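Local coordinates for putative lipoprotein (Bacteroides fragilis, PDB 3QNK), which is of uncharacterised function but, as a SusD-family, putative outer-membrane lipoprotein, probably helps capture glycans at the cell surface for uptake, at residues M258-R269 against I365-A375; S46-Y54 against K351-Y359. All blocks are in the same frame, centred on the assembly; numbering follows the deposited sequence.

Both contacts join loops on the same side of the chain's centre, and their centres lie about 17 Å apart. Contact 1 pairs two loops of the SusD family region. Contact 2 brings 46-54, from the N-terminal region of the starch-binding, outer-membrane-associating family type, against 351-359 of the SusD region. Their segments alternate along the chain, and the contacts touch. Tyr261 OH lies 2.5 Å from Gly352 O, and Thr260 OG1 lies 2.7 Å from Asp353 O; both are probable hydrogen bonds. Both contacts also reach the second subunit. In contact 2 a phosphate ion, probably from the crystallisation liquor, lies about 3 Å from the nearest atom of the Arg51 side chain, a long and weak ion pair.

Contact 1. Residues M258-R269 against I365-A375; sequences MVTYINDKYGDR and IDYDNYNYPYA
Tyr372 reaches from 365-375 into the curve of 258-269. Its CG is anti to the backbone N (chi1 -172°), which turns the ring toward 258-269. Tyr372 CB meets Tyr266 CD1 at 3.5 Å. The ring follows: Tyr266 CB stands over the centre of one face, 3.6 Å from the centroid, as a CH-pi contact. CD of Pro373 covers the opposite face nearer the rim. The Tyr266 and Tyr372 rings are near parallel, with planes at 18°, but slid apart so that they barely overlap. Tyr372 CE1 touches Ile262 CG2 at 3.8 Å. The selenium of Met258, a selenomethionine, approaches the ring obliquely in a Met-aromatic contact, and Met258 CE meets Pro373 CG tip to tip at 3.5 Å. At its end, Tyr372 OH accepts a hydrogen bond from Arg269 N at 3.0 Å.

Arg269 then turns back to the other loop. Its NH1 donates to Pro373 O at 2.8 Å, with the oxygen in the guanidinium plane, and Ala375 CB lies over the centre of one guanidinium face. NH2 bonds Met138 O of the second subunit. Nearer the start of both segments, Val259 N donates to Tyr367 OH at 3.2 Å. Tyr374 OH sits at the edge of the Tyr266 ring and bonds Asp335.

The result is a tyrosine-rich junction of two irregular SusD-region loops, whose Arg269 end borders the second subunit.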
# COMPACT_ATOMS: atom_id res chain seq x y z
N MSE B 258 22.46 4.83 9.59
CA MSE B 258 23.48 5.61 10.25
C MSE B 258 23.81 5.05 11.65
O MSE B 258 22.91 4.54 12.33
CB MSE B 258 22.99 7.05 10.35
CG MSE B 258 24.07 8.07 10.71
SE MSE B 258 23.31 9.85 10.98
CE MSE B 258 22.48 9.97 9.27
N VAL B 259 25.09 5.20 12.11
CA VAL B 259 25.53 4.77 13.46
C VAL B 259 24.62 5.44 14.48
O VAL B 259 24.36 6.65 14.35
CB VAL B 259 27.03 5.05 13.74
CG1 VAL B 259 27.48 4.40 15.04
CG2 VAL B 259 27.91 4.58 12.59
N THR B 260 24.10 4.67 15.45
CA THR B 260 23.19 5.26 16.43
C THR B 260 23.90 6.07 17.52
O THR B 260 23.63 7.26 17.66
CB THR B 260 22.29 4.20 17.04
OG1 THR B 260 21.63 3.56 15.96
CG2 THR B 260 21.24 4.80 17.96
N TYR B 261 24.83 5.45 18.25
CA TYR B 261 25.47 6.10 19.40
C TYR B 261 26.77 6.77 19.05
O TYR B 261 27.87 6.27 19.27
CB TYR B 261 25.62 5.09 20.54
CG TYR B 261 24.26 4.54 20.91
CD1 TYR B 261 23.36 5.31 21.64
CD2 TYR B 261 23.83 3.31 20.41
CE1 TYR B 261 22.09 4.83 21.94
CE2 TYR B 261 22.55 2.83 20.70
CZ TYR B 261 21.69 3.59 21.47
OH TYR B 261 20.43 3.12 21.78
N ILE B 262 26.58 7.98 18.55
CA ILE B 262 27.55 8.96 18.07
C ILE B 262 27.19 10.25 18.85
O ILE B 262 27.62 11.35 18.52
CB ILE B 262 27.33 8.93 16.50
CG1 ILE B 262 28.30 8.01 15.77
CG2 ILE B 262 27.00 10.18 15.72
CD1 ILE B 262 29.78 7.93 16.32
N ASN B 263 26.44 10.06 19.97
CA ASN B 263 25.86 11.07 20.85
C ASN B 263 26.82 11.63 21.92
O ASN B 263 26.37 12.27 22.86
CB ASN B 263 24.57 10.53 21.51
CG ASN B 263 24.65 9.24 22.28
OD1 ASN B 263 25.54 8.40 22.09
ND2 ASN B 263 23.68 9.03 23.15
N ASP B 264 28.13 11.44 21.76
CA ASP B 264 29.17 12.06 22.58
C ASP B 264 29.45 13.46 21.98
O ASP B 264 29.74 14.40 22.71
CB ASP B 264 30.44 11.18 22.63
CG ASP B 264 31.06 10.83 21.27
OD1 ASP B 264 30.31 10.35 20.37
OD2 ASP B 264 32.30 10.98 21.12
N LYS B 265 29.35 13.57 20.64
CA LYS B 265 29.54 14.77 19.82
C LYS B 265 28.25 15.17 19.06
O LYS B 265 27.96 16.36 18.91
CB LYS B 265 30.69 14.51 18.82
CG LYS B 265 31.16 15.74 18.06
CD LYS B 265 32.46 15.50 17.33
CE LYS B 265 33.66 16.07 18.06
NZ LYS B 265 34.81 16.27 17.14
N TYR B 266 27.47 14.17 18.58
CA TYR B 266 26.31 14.45 17.76
C TYR B 266 24.98 14.04 18.39
O TYR B 266 24.43 14.84 19.13
CB TYR B 266 26.51 13.85 16.37
CG TYR B 266 27.59 14.59 15.61
CD1 TYR B 266 27.43 15.93 15.26
CD2 TYR B 266 28.81 13.98 15.34
CE1 TYR B 266 28.44 16.62 14.58
CE2 TYR B 266 29.83 14.68 14.69
CZ TYR B 266 29.64 16.00 14.31
OH TYR B 266 30.61 16.70 13.64
N GLY B 267 24.46 12.87 18.09
CA GLY B 267 23.18 12.43 18.63
C GLY B 267 22.89 10.97 18.37
O GLY B 267 23.74 10.25 17.85
N ASP B 268 21.66 10.54 18.71
CA ASP B 268 21.20 9.16 18.55
C ASP B 268 20.01 9.05 17.58
O ASP B 268 19.21 8.10 17.65
CB ASP B 268 20.86 8.56 19.92
CG ASP B 268 19.93 9.36 20.81
OD1 ASP B 268 19.13 10.17 20.27
OD2 ASP B 268 19.98 9.16 22.04
N ARG B 269 19.97 9.97 16.61
CA ARG B 269 18.95 10.04 15.58
C ARG B 269 18.96 8.79 14.67
O ARG B 269 17.88 8.38 14.23
CB ARG B 269 19.13 11.32 14.73
CG ARG B 269 17.87 11.76 14.00
CD ARG B 269 17.43 13.13 14.44
NE ARG B 269 16.04 13.38 14.06
CZ ARG B 269 15.65 14.13 13.04
NH1 ARG B 269 16.54 14.74 12.28
NH2 ARG B 269 14.36 14.28 12.78
N ILE B 365 26.49 6.37 2.32
CA ILE B 365 26.26 7.34 3.39
C ILE B 365 27.43 8.34 3.29
O ILE B 365 28.59 7.94 3.46
CB ILE B 365 26.06 6.78 4.81
CG1 ILE B 365 24.84 5.85 4.86
CG2 ILE B 365 25.87 7.94 5.81
CD1 ILE B 365 24.69 5.04 6.13
N ASP B 366 27.14 9.62 2.97
CA ASP B 366 28.15 10.67 2.78
C ASP B 366 28.66 11.21 4.14
O ASP B 366 28.45 12.37 4.47
CB ASP B 366 27.60 11.81 1.91
CG ASP B 366 28.62 12.69 1.20
OD1 ASP B 366 29.84 12.62 1.57
OD2 ASP B 366 28.22 13.46 0.29
N TYR B 367 29.39 10.36 4.89
CA TYR B 367 30.05 10.72 6.13
C TYR B 367 31.25 11.64 5.84
O TYR B 367 31.77 12.29 6.74
CB TYR B 367 30.52 9.47 6.87
CG TYR B 367 29.45 8.62 7.51
CD1 TYR B 367 28.56 9.16 8.44
CD2 TYR B 367 29.42 7.24 7.31
CE1 TYR B 367 27.62 8.36 9.10
CE2 TYR B 367 28.49 6.43 7.96
CZ TYR B 367 27.59 7.00 8.86
OH TYR B 367 26.67 6.22 9.50
N ASP B 368 31.70 11.69 4.57
CA ASP B 368 32.79 12.55 4.15
C ASP B 368 32.37 14.03 4.14
O ASP B 368 33.08 14.87 4.69
CB ASP B 368 33.30 12.16 2.74
CG ASP B 368 34.03 10.84 2.66
OD1 ASP B 368 35.14 10.75 3.20
OD2 ASP B 368 33.49 9.89 2.04
N ASN B 369 31.21 14.34 3.53
CA ASN B 369 30.78 15.72 3.33
C ASN B 369 29.63 16.20 4.17
O ASN B 369 29.64 17.35 4.59
CB ASN B 369 30.41 15.91 1.87
CG ASN B 369 31.55 15.57 0.94
OD1 ASN B 369 32.59 16.23 0.95
ND2 ASN B 369 31.39 14.51 0.16
N TYR B 370 28.61 15.35 4.36
CA TYR B 370 27.39 15.73 5.08
C TYR B 370 27.62 16.19 6.50
O TYR B 370 28.64 15.88 7.14
CB TYR B 370 26.38 14.56 5.11
CG TYR B 370 25.43 14.50 3.93
CD1 TYR B 370 25.80 15.00 2.68
CD2 TYR B 370 24.19 13.88 4.04
CE1 TYR B 370 24.93 14.92 1.59
CE2 TYR B 370 23.33 13.77 2.94
CZ TYR B 370 23.70 14.30 1.72
OH TYR B 370 22.84 14.21 0.64
N ASN B 371 26.64 17.00 6.95
CA ASN B 371 26.52 17.49 8.33
C ASN B 371 25.58 16.53 9.04
O ASN B 371 24.86 15.77 8.37
CB ASN B 371 26.04 18.95 8.43
CG ASN B 371 25.85 19.45 9.86
OD1 ASN B 371 26.52 19.01 10.82
ND2 ASN B 371 24.88 20.35 10.06
N TYR B 372 25.63 16.48 10.40
CA TYR B 372 24.77 15.56 11.16
C TYR B 372 23.30 15.96 11.02
O TYR B 372 22.99 17.15 11.16
CB TYR B 372 25.16 15.51 12.65
CG TYR B 372 24.42 14.45 13.44
CD1 TYR B 372 24.81 13.12 13.38
CD2 TYR B 372 23.32 14.77 14.22
CE1 TYR B 372 24.12 12.13 14.07
CE2 TYR B 372 22.62 13.79 14.92
CZ TYR B 372 23.03 12.48 14.85
OH TYR B 372 22.33 11.51 15.53
N PRO B 373 22.37 15.00 10.77
CA PRO B 373 20.96 15.38 10.61
C PRO B 373 20.25 15.73 11.92
O PRO B 373 19.33 15.00 12.32
CB PRO B 373 20.35 14.13 9.95
CG PRO B 373 21.18 13.02 10.42
CD PRO B 373 22.57 13.55 10.57
N TYR B 374 20.62 16.84 12.58
CA TYR B 374 19.95 17.26 13.80
C TYR B 374 18.51 17.63 13.50
O TYR B 374 18.22 18.14 12.41
CB TYR B 374 20.61 18.51 14.43
CG TYR B 374 22.10 18.49 14.71
CD1 TYR B 374 22.60 17.95 15.89
CD2 TYR B 374 22.99 19.16 13.88
CE1 TYR B 374 23.96 18.01 16.21
CE2 TYR B 374 24.36 19.22 14.17
CZ TYR B 374 24.84 18.66 15.35
OH TYR B 374 26.19 18.75 15.65
N ALA B 375 17.64 17.47 14.48
CA ALA B 375 16.28 17.93 14.29
C ALA B 375 16.24 19.46 14.56
O ALA B 375 16.43 19.89 15.71
CB ALA B 375 15.33 17.17 15.20

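Contact 2. Residues S46-Y54 against K351-Y359; sequences SVSAQRDKY and KGDGSLTGY
The Arg51 chain leaves with CG anti to its backbone N (chi1 178°) and bends at chi3 (67°), turning one guanidinium face to Leu356 CD1. That methyl lies over the centre of the face, 3.6 Å from Arg51 CZ. Two tight turns frame the contact: a type I beta turn from Ser48 to Arg51, and a type II beta turn from Lys351 to Gly354. They join the N-terminal part of this SusD-family protein to its SusD region.

Leu356 CD1 also packs on Arg51 CB at 3.5 Å. Asp52 holds the guanidinium side-on, with Arg51 NE bonding OD1 and NH2 bonding OD2. Arg51 NH1 bonds Thr486 O, so several polar partners fix the flat group under the leucine methyl.

Asp353 forms the polar side. Gln50 NE2 donates to Asp353 OD1 at 3.3 Å. The donor comes from above the carboxylate plane, while the oxygen lies in the Gln50 amide plane. The same NE2 also bonds Trp271 O. The extended chain of Lys53 brings NZ to 3.5 Å from Asp353 OD1, a salt bridge. The lysine would probably help stabilise the negative charge of the carboxylate.

Further along, Val47 CB meets Thr357 CG2 at 3.7 Å. Thr357 OG1 bonds Pro276 O. Ala49 CB packs near Gly354 O. A water also spans the two backbones here: it donates to Val47 O at 2.9 Å and accepts from Leu356 N at 2.8 Å.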
# COMPACT_ATOMS: atom_id res chain seq x y z
N SER B 46 24.81 -8.91 5.84
CA SER B 46 24.32 -8.09 6.92
C SER B 46 23.40 -8.81 7.87
O SER B 46 22.60 -9.64 7.45
CB SER B 46 23.58 -6.87 6.35
OG SER B 46 23.08 -6.00 7.36
N VAL B 47 23.49 -8.43 9.17
CA VAL B 47 22.58 -8.77 10.27
C VAL B 47 22.05 -7.42 10.74
O VAL B 47 22.82 -6.61 11.27
CB VAL B 47 23.22 -9.61 11.42
CG1 VAL B 47 22.24 -9.80 12.57
CG2 VAL B 47 23.76 -10.96 10.92
N SER B 48 20.77 -7.13 10.49
CA SER B 48 20.14 -5.84 10.84
C SER B 48 20.24 -5.50 12.33
O SER B 48 20.07 -6.36 13.19
CB SER B 48 18.66 -5.83 10.45
OG SER B 48 18.02 -4.60 10.71
N ALA B 49 20.45 -4.21 12.63
CA ALA B 49 20.42 -3.68 13.99
C ALA B 49 18.99 -3.87 14.57
O ALA B 49 18.79 -3.69 15.79
CB ALA B 49 20.80 -2.21 13.98
N GLN B 50 18.01 -4.25 13.68
CA GLN B 50 16.61 -4.52 14.01
C GLN B 50 16.30 -6.02 14.00
O GLN B 50 15.12 -6.39 14.00
CB GLN B 50 15.65 -3.80 13.05
CG GLN B 50 15.51 -2.32 13.32
CD GLN B 50 16.71 -1.52 12.88
OE1 GLN B 50 17.17 -1.56 11.71
NE2 GLN B 50 17.24 -0.78 13.84
N ARG B 51 17.36 -6.87 14.03
CA ARG B 51 17.30 -8.32 13.99
C ARG B 51 16.27 -8.82 14.95
O ARG B 51 15.47 -9.67 14.55
CB ARG B 51 18.67 -8.95 14.31
CG ARG B 51 18.68 -10.49 14.36
CD ARG B 51 19.81 -11.03 15.18
NE ARG B 51 19.65 -10.71 16.60
CZ ARG B 51 20.66 -10.55 17.44
NH1 ARG B 51 21.91 -10.64 17.02
NH2 ARG B 51 20.43 -10.24 18.71
N ASP B 52 16.27 -8.28 16.20
CA ASP B 52 15.35 -8.68 17.26
C ASP B 52 14.06 -7.86 17.26
O ASP B 52 12.98 -8.44 17.41
CB ASP B 52 16.01 -8.56 18.64
CG ASP B 52 17.29 -9.39 18.81
OD1 ASP B 52 17.32 -10.57 18.34
OD2 ASP B 52 18.24 -8.89 19.46
N LYS B 53 14.16 -6.54 17.07
CA LYS B 53 13.03 -5.62 17.09
C LYS B 53 11.98 -5.94 16.00
O LYS B 53 10.79 -5.82 16.28
CB LYS B 53 13.53 -4.17 16.96
CG LYS B 53 12.51 -3.08 17.33
CD LYS B 53 13.10 -1.69 17.13
CE LYS B 53 12.50 -0.64 18.04
NZ LYS B 53 13.25 0.65 17.93
N TYR B 54 12.40 -6.32 14.79
CA TYR B 54 11.45 -6.61 13.70
C TYR B 54 11.56 -8.03 13.15
O TYR B 54 11.13 -8.29 12.02
CB TYR B 54 11.62 -5.60 12.55
CG TYR B 54 11.14 -4.21 12.90
CD1 TYR B 54 9.81 -3.84 12.70
CD2 TYR B 54 12.00 -3.26 13.44
CE1 TYR B 54 9.35 -2.57 13.06
CE2 TYR B 54 11.56 -1.98 13.77
CZ TYR B 54 10.23 -1.64 13.57
OH TYR B 54 9.79 -0.37 13.89
N LYS B 351 22.67 -2.01 23.43
CA LYS B 351 21.84 -0.82 23.35
C LYS B 351 20.89 -0.96 22.15
O LYS B 351 21.23 -1.58 21.14
CB LYS B 351 22.69 0.46 23.23
CG LYS B 351 23.67 0.72 24.36
CD LYS B 351 24.17 2.14 24.27
CE LYS B 351 25.33 2.39 25.18
NZ LYS B 351 25.86 3.77 24.99
N GLY B 352 19.70 -0.36 22.30
CA GLY B 352 18.67 -0.35 21.27
C GLY B 352 19.12 0.35 20.02
O GLY B 352 19.63 1.47 20.09
N ASP B 353 19.00 -0.32 18.87
CA ASP B 353 19.40 0.15 17.54
C ASP B 353 20.95 0.33 17.41
O ASP B 353 21.42 0.91 16.43
CB ASP B 353 18.63 1.42 17.12
CG ASP B 353 17.13 1.30 17.28
OD1 ASP B 353 16.56 0.24 16.85
OD2 ASP B 353 16.52 2.25 17.82
N GLY B 354 21.71 -0.22 18.35
CA GLY B 354 23.16 -0.26 18.24
C GLY B 354 23.52 -1.43 17.34
O GLY B 354 22.72 -2.36 17.17
N SER B 355 24.69 -1.42 16.74
CA SER B 355 25.06 -2.50 15.82
C SER B 355 25.26 -3.85 16.58
O SER B 355 25.95 -3.91 17.61
CB SER B 355 26.31 -2.13 15.03
OG SER B 355 26.88 -3.28 14.42
N LEU B 356 24.61 -4.90 16.08
CA LEU B 356 24.70 -6.22 16.68
C LEU B 356 25.95 -6.96 16.20
O LEU B 356 26.40 -7.90 16.87
CB LEU B 356 23.45 -7.03 16.35
CG LEU B 356 22.13 -6.43 16.85
CD1 LEU B 356 20.96 -7.13 16.22
CD2 LEU B 356 22.06 -6.40 18.39
N THR B 357 26.53 -6.50 15.07
CA THR B 357 27.73 -7.12 14.48
C THR B 357 29.02 -6.44 14.84
O THR B 357 30.06 -7.07 14.69
CB THR B 357 27.63 -7.19 12.96
OG1 THR B 357 27.79 -5.88 12.40
CG2 THR B 357 26.32 -7.83 12.50
N GLY B 358 28.97 -5.17 15.25
CA GLY B 358 30.13 -4.35 15.56
C GLY B 358 30.57 -3.52 14.38
O GLY B 358 31.64 -2.91 14.40
N TYR B 359 29.71 -3.50 13.33
CA TYR B 359 29.94 -2.77 12.08
C TYR B 359 28.67 -2.08 11.62
O TYR B 359 27.57 -2.54 11.95
CB TYR B 359 30.41 -3.72 10.94
CG TYR B 359 31.61 -4.55 11.30
CD1 TYR B 359 32.88 -3.98 11.36
CD2 TYR B 359 31.48 -5.89 11.67
CE1 TYR B 359 33.99 -4.72 11.77
CE2 TYR B 359 32.59 -6.65 12.07
CZ TYR B 359 33.84 -6.06 12.11
OH TYR B 359 34.96 -6.75 12.50
O HOH W 1 23.56 -4.87 13.51
O HOH W 2 20.46 -3.16 17.97